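Putative phosphosugar isomerases (Salmonella typhimurium LT2, PDB 3FKJ) is a putative phosphosugar isomerase of the SIS-domain family that probably binds phosphorylated sugars or related carbohydrate derivatives. Local coordinates at residues A[260-274]-A[288-302]. Residues are numbered along the deposited sequence; the frame is centred on the assembly and turned at random.
Sequences PGTPFILLQSSGRTR and QGKLQLIDADKLGIQ
Strands 263-268 and 290-295 run parallel, their axes 4.7 Å apart at closest approach and inclined by 16°, and backbone hydrogen bonds join them from Lys290 N to Thr262 O through to Ala296 N to Gln268 O. Helix 274-286 links the two strands in a beta-alpha-beta unit, at the edge of the four-stranded parallel sheet of this chain. On the face that meets this helix, Leu266 and Leu293 lie side by side, CD2 to CD1 3.7 Å; on the other, Ile294 CD1 touches both Ile265 CG2 and Leu267 CD2. Past the strand ends, Arg274 turns back to Asp295. Its straight side chain presents both terminal nitrogens to the carboxylate: Arg274 NH1 meets Asp295 OD1 at 2.8 Å and Arg274 NH2 meets Asp295 OD2 at 2.9 Å, both nearly straight, the two planes 23° apart. NH1 also donates to Ser269 O. Gln268 NE2, itself bonded to Asp278, lies over the centre of one guanidinium face, while Asp297 OD2 sits off-centre above the opposite one, a long contact of charges alone. Asp295 OD1 additionally accepts Asp297 N, closing an Asx turn. Such pairing ties the first residue of helix 274-286 to the C-terminal end of strand 290-295, and the two carboxylates probably offset the closeness of Arg274 and Lys298.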
loop_
_atom_site.group_PDB
_atom_site.type_symbol
_atom_site.label_atom_id
_atom_site.label_comp_id
_atom_site.label_asym_id
_atom_site.label_seq_id
_atom_site.Cartn_x
_atom_site.Cartn_y
_atom_site.Cartn_z
ATOM N N PRO A 260 15.221 -22.008 -6.991
ATOM C CA PRO A 260 14.671 -22.642 -8.179
ATOM C C PRO A 260 13.202 -23.017 -8.018
ATOM O O PRO A 260 12.847 -23.735 -7.097
ATOM C CB PRO A 260 15.565 -23.877 -8.364
ATOM C CG PRO A 260 16.873 -23.472 -7.781
ATOM C CD PRO A 260 16.536 -22.566 -6.626
ATOM N N GLY A 261 12.338 -22.489 -8.873
ATOM C CA GLY A 261 10.947 -22.899 -8.876
ATOM C C GLY A 261 9.991 -22.045 -8.062
ATOM O O GLY A 261 8.796 -22.314 -8.063
ATOM N N THR A 262 10.499 -21.019 -7.369
ATOM C CA THR A 262 9.650 -20.123 -6.608
ATOM C C THR A 262 8.769 -19.383 -7.586
ATOM O O THR A 262 9.279 -18.779 -8.512
ATOM C CB THR A 262 10.446 -19.100 -5.805
ATOM O OG1 THR A 262 11.338 -19.791 -4.933
ATOM C CG2 THR A 262 9.484 -18.204 -4.992
ATOM N N PRO A 263 7.440 -19.496 -7.435
ATOM C CA PRO A 263 6.546 -18.917 -8.455
ATOM C C PRO A 263 6.292 -17.414 -8.316
ATOM O O PRO A 263 5.904 -16.948 -7.260
ATOM C CB PRO A 263 5.247 -19.726 -8.283
ATOM C CG PRO A 263 5.624 -20.900 -7.398
ATOM C CD PRO A 263 6.662 -20.287 -6.470
ATOM N N PHE A 264 6.559 -16.685 -9.389
ATOM C CA PHE A 264 6.275 -15.259 -9.511
ATOM C C PHE A 264 5.466 -15.009 -10.785
ATOM O O PHE A 264 5.827 -15.476 -11.858
ATOM C CB PHE A 264 7.576 -14.458 -9.647
ATOM C CG PHE A 264 8.502 -14.580 -8.478
ATOM C CD1 PHE A 264 8.413 -13.692 -7.417
ATOM C CD2 PHE A 264 9.491 -15.553 -8.452
ATOM C CE1 PHE A 264 9.275 -13.788 -6.326
ATOM C CE2 PHE A 264 10.357 -15.652 -7.380
ATOM C CZ PHE A 264 10.225 -14.756 -6.288
ATOM N N ILE A 265 4.394 -14.246 -10.658
ATOM C CA ILE A 265 3.705 -13.679 -11.793
ATOM C C ILE A 265 4.002 -12.160 -11.755
ATOM O O ILE A 265 3.598 -11.459 -10.802
ATOM C CB ILE A 265 2.160 -13.948 -11.752
ATOM C CG1 ILE A 265 1.911 -15.459 -11.570
ATOM C CG2 ILE A 265 1.492 -13.356 -13.042
ATOM C CD1 ILE A 265 0.551 -15.861 -11.019
ATOM N N LEU A 266 4.740 -11.699 -12.771
ATOM C CA LEU A 266 5.107 -10.294 -12.946
ATOM C C LEU A 266 4.187 -9.681 -13.976
ATOM O O LEU A 266 4.091 -10.154 -15.097
ATOM C CB LEU A 266 6.567 -10.119 -13.369
ATOM C CG LEU A 266 7.100 -8.700 -13.692
ATOM C CD1 LEU A 266 7.098 -7.842 -12.452
ATOM C CD2 LEU A 266 8.497 -8.765 -14.251
ATOM N N LEU A 267 3.482 -8.641 -13.555
ATOM C CA LEU A 267 2.677 -7.810 -14.440
ATOM C C LEU A 267 3.511 -6.618 -14.810
ATOM O O LEU A 267 3.512 -5.634 -14.099
ATOM C CB LEU A 267 1.401 -7.359 -13.742
ATOM C CG LEU A 267 0.539 -8.479 -13.132
ATOM C CD1 LEU A 267 -0.695 -7.850 -12.644
ATOM C CD2 LEU A 267 0.229 -9.587 -14.130
ATOM N N GLN A 268 4.237 -6.757 -15.917
ATOM C CA GLN A 268 5.183 -5.753 -16.405
ATOM C C GLN A 268 4.452 -4.598 -17.121
ATOM O O GLN A 268 3.473 -4.806 -17.857
ATOM C CB GLN A 268 6.221 -6.397 -17.354
ATOM C CG GLN A 268 7.306 -5.445 -17.834
ATOM C CD GLN A 268 8.445 -6.130 -18.563
ATOM O OE1 GLN A 268 8.277 -7.218 -19.118
ATOM N NE2 GLN A 268 9.621 -5.488 -18.568
ATOM N N SER A 269 4.958 -3.392 -16.875
ATOM C CA SER A 269 4.374 -2.168 -17.384
ATOM C C SER A 269 5.185 -1.597 -18.541
ATOM O O SER A 269 6.400 -1.881 -18.692
ATOM C CB SER A 269 4.344 -1.086 -16.286
ATOM O OG SER A 269 3.574 -1.467 -15.169
ATOM N N SER A 270 4.505 -0.785 -19.350
ATOM C CA SER A 270 5.177 0.122 -20.253
ATOM C C SER A 270 5.598 1.355 -19.469
ATOM O O SER A 270 5.219 1.551 -18.304
ATOM C CB SER A 270 4.233 0.542 -21.386
ATOM O OG SER A 270 3.259 1.455 -20.898
ATOM N N GLY A 271 6.336 2.223 -20.128
ATOM C CA GLY A 271 6.615 3.505 -19.586
ATOM C C GLY A 271 7.630 3.487 -18.471
ATOM O O GLY A 271 8.520 2.638 -18.426
ATOM N N ARG A 272 7.483 4.441 -17.559
ATOM C CA ARG A 272 8.612 4.863 -16.699
ATOM C C ARG A 272 9.163 3.842 -15.691
ATOM O O ARG A 272 10.389 3.838 -15.441
ATOM C CB ARG A 272 8.266 6.161 -15.989
ATOM C CG ARG A 272 8.219 7.347 -16.962
ATOM C CD ARG A 272 7.515 8.533 -16.340
ATOM N NE ARG A 272 6.103 8.280 -16.060
ATOM C CZ ARG A 272 5.303 9.102 -15.370
ATOM N NH1 ARG A 272 5.756 10.234 -14.893
ATOM N NH2 ARG A 272 4.035 8.803 -15.154
ATOM N N THR A 273 8.299 2.967 -15.164
ATOM C CA THR A 273 8.715 1.993 -14.144
ATOM C C THR A 273 9.176 0.657 -14.737
ATOM O O THR A 273 9.677 -0.215 -14.023
ATOM C CB THR A 273 7.625 1.816 -13.039
ATOM O OG1 THR A 273 6.506 1.085 -13.575
ATOM C CG2 THR A 273 7.155 3.198 -12.548
ATOM N N ARG A 274 9.096 0.517 -16.054
ATOM C CA ARG A 274 9.552 -0.710 -16.713
ATOM C C ARG A 274 10.939 -1.199 -16.292
ATOM O O ARG A 274 11.137 -2.401 -16.086
ATOM C CB ARG A 274 9.518 -0.522 -18.219
ATOM C CG ARG A 274 9.662 -1.782 -19.021
ATOM C CD ARG A 274 9.348 -1.471 -20.453
ATOM N NE ARG A 274 9.521 -2.660 -21.275
ATOM C CZ ARG A 274 8.630 -3.633 -21.430
ATOM N NH1 ARG A 274 7.446 -3.586 -20.848
ATOM N NH2 ARG A 274 8.944 -4.681 -22.188
ATOM N N GLN A 288 16.499 -18.976 -11.521
ATOM C CA GLN A 288 15.587 -20.010 -11.974
ATOM C C GLN A 288 14.285 -20.024 -11.188
ATOM O O GLN A 288 13.769 -21.091 -10.860
ATOM C CB GLN A 288 16.238 -21.401 -11.893
ATOM C CG GLN A 288 17.472 -21.590 -12.713
ATOM C CD GLN A 288 18.464 -22.490 -12.006
ATOM O OE1 GLN A 288 18.146 -23.618 -11.598
ATOM N NE2 GLN A 288 19.671 -21.987 -11.837
ATOM N N GLY A 289 13.745 -18.844 -10.891
ATOM C CA GLY A 289 12.401 -18.770 -10.415
ATOM C C GLY A 289 11.442 -19.218 -11.495
ATOM O O GLY A 289 11.767 -19.182 -12.682
ATOM N N LYS A 290 10.254 -19.642 -11.067
ATOM C CA LYS A 290 9.167 -19.990 -11.962
ATOM C C LYS A 290 8.416 -18.741 -12.312
ATOM O O LYS A 290 7.534 -18.318 -11.569
ATOM C CB LYS A 290 8.212 -20.991 -11.311
ATOM C CG LYS A 290 7.197 -21.570 -12.281
ATOM C CD LYS A 290 6.280 -22.543 -11.586
ATOM C CE LYS A 290 5.437 -23.320 -12.550
ATOM N NZ LYS A 290 4.995 -24.574 -11.934
ATOM N N LEU A 291 8.763 -18.156 -13.453
ATOM C CA LEU A 291 8.258 -16.831 -13.809
ATOM C C LEU A 291 7.192 -16.925 -14.895
ATOM O O LEU A 291 7.422 -17.511 -15.922
ATOM C CB LEU A 291 9.420 -15.919 -14.237
ATOM C CG LEU A 291 9.084 -14.518 -14.786
ATOM C CD1 LEU A 291 8.227 -13.690 -13.808
ATOM C CD2 LEU A 291 10.378 -13.787 -15.183
ATOM N N GLN A 292 6.011 -16.373 -14.631
ATOM C CA GLN A 292 5.022 -16.069 -15.665
ATOM C C GLN A 292 5.101 -14.569 -15.865
ATOM O O GLN A 292 4.789 -13.784 -14.944
ATOM C CB GLN A 292 3.608 -16.439 -15.224
ATOM C CG GLN A 292 2.493 -15.969 -16.191
ATOM C CD GLN A 292 2.553 -16.705 -17.526
ATOM O OE1 GLN A 292 2.932 -17.862 -17.572
ATOM N NE2 GLN A 292 2.200 -16.024 -18.612
ATOM N N LEU A 293 5.562 -14.171 -17.039
ATOM C CA LEU A 293 5.606 -12.774 -17.408
ATOM C C LEU A 293 4.341 -12.414 -18.179
ATOM O O LEU A 293 3.978 -13.092 -19.119
ATOM C CB LEU A 293 6.849 -12.503 -18.253
ATOM C CG LEU A 293 7.150 -11.047 -18.627
ATOM C CD1 LEU A 293 7.198 -10.110 -17.418
ATOM C CD2 LEU A 293 8.452 -11.023 -19.396
ATOM N N ILE A 294 3.658 -11.357 -17.761
ATOM C CA ILE A 294 2.573 -10.776 -18.561
ATOM C C ILE A 294 2.937 -9.321 -18.825
ATOM O O ILE A 294 2.930 -8.500 -17.918
ATOM C CB ILE A 294 1.218 -10.901 -17.843
ATOM C CG1 ILE A 294 0.949 -12.397 -17.513
ATOM C CG2 ILE A 294 0.120 -10.307 -18.716
ATOM C CD1 ILE A 294 -0.283 -12.671 -16.687
ATOM N N ASP A 295 3.274 -9.017 -20.082
ATOM C CA ASP A 295 3.855 -7.728 -20.436
ATOM C C ASP A 295 2.838 -6.846 -21.144
ATOM O O ASP A 295 2.384 -7.192 -22.242
ATOM C CB ASP A 295 5.085 -7.940 -21.340
ATOM C CG ASP A 295 5.819 -6.624 -21.661
ATOM O OD1 ASP A 295 5.415 -5.548 -21.134
ATOM O OD2 ASP A 295 6.812 -6.667 -22.424
ATOM N N ALA A 296 2.509 -5.689 -20.544
ATOM C CA ALA A 296 1.548 -4.766 -21.181
ATOM C C ALA A 296 1.985 -4.364 -22.600
ATOM O O ALA A 296 1.161 -4.322 -23.518
ATOM C CB ALA A 296 1.314 -3.539 -20.327
ATOM N N ASP A 297 3.278 -4.078 -22.768
ATOM C CA ASP A 297 3.826 -3.635 -24.059
ATOM C C ASP A 297 3.683 -4.645 -25.186
ATOM O O ASP A 297 3.623 -4.247 -26.338
ATOM C CB ASP A 297 5.305 -3.231 -23.931
ATOM C CG ASP A 297 5.524 -1.715 -24.005
ATOM O OD1 ASP A 297 4.637 -1.013 -24.536
ATOM O OD2 ASP A 297 6.592 -1.227 -23.543
ATOM N N LYS A 298 3.648 -5.934 -24.865
ATOM C CA LYS A 298 3.436 -6.982 -25.864
ATOM C C LYS A 298 1.965 -7.132 -26.200
ATOM O O LYS A 298 1.619 -7.644 -27.250
ATOM C CB LYS A 298 3.979 -8.336 -25.383
ATOM C CG LYS A 298 5.369 -8.689 -25.874
ATOM C CD LYS A 298 6.339 -7.522 -25.752
ATOM C CE LYS A 298 7.772 -7.956 -26.020
ATOM N NZ LYS A 298 8.743 -6.862 -25.723
ATOM N N LEU A 299 1.093 -6.697 -25.307
ATOM C CA LEU A 299 -0.338 -6.894 -25.497
ATOM C C LEU A 299 -1.030 -5.621 -25.990
ATOM O O LEU A 299 -2.251 -5.488 -25.862
ATOM C CB LEU A 299 -0.981 -7.404 -24.194
ATOM C CG LEU A 299 -0.372 -8.680 -23.610
ATOM C CD1 LEU A 299 -0.897 -8.912 -22.193
ATOM C CD2 LEU A 299 -0.644 -9.869 -24.522
ATOM N N GLY A 300 -0.257 -4.681 -26.532
ATOM C CA GLY A 300 -0.828 -3.574 -27.309
ATOM C C GLY A 300 -1.117 -2.286 -26.550
ATOM O O GLY A 300 -2.005 -1.512 -26.932
ATOM N N ILE A 301 -0.368 -2.043 -25.478
ATOM C CA ILE A 301 -0.405 -0.737 -24.832
ATOM C C ILE A 301 0.110 0.354 -25.770
ATOM O O ILE A 301 -0.396 1.474 -25.708
ATOM C CB ILE A 301 0.331 -0.733 -23.461
ATOM C CG1 ILE A 301 -0.651 -1.112 -22.360
ATOM C CG2 ILE A 301 0.926 0.632 -23.136
ATOM C CD1 ILE A 301 -1.550 0.023 -21.878
ATOM N N GLN A 302 1.067 0.031 -26.654
ATOM C CA GLN A 302 1.609 1.033 -27.581
ATOM C C GLN A 302 0.565 1.450 -28.601
ATOM O O GLN A 302 0.624 2.564 -29.110
ATOM C CB GLN A 302 2.893 0.578 -28.300
ATOM C CG GLN A 302 4.187 0.557 -27.433
ATOM C CD GLN A 302 4.391 1.806 -26.516
ATOM O OE1 GLN A 302 4.582 2.934 -26.993
ATOM N NE2 GLN A 302 4.383 1.580 -25.197
HETATM O O HOH W 1 7.678 1.062 -22.599
#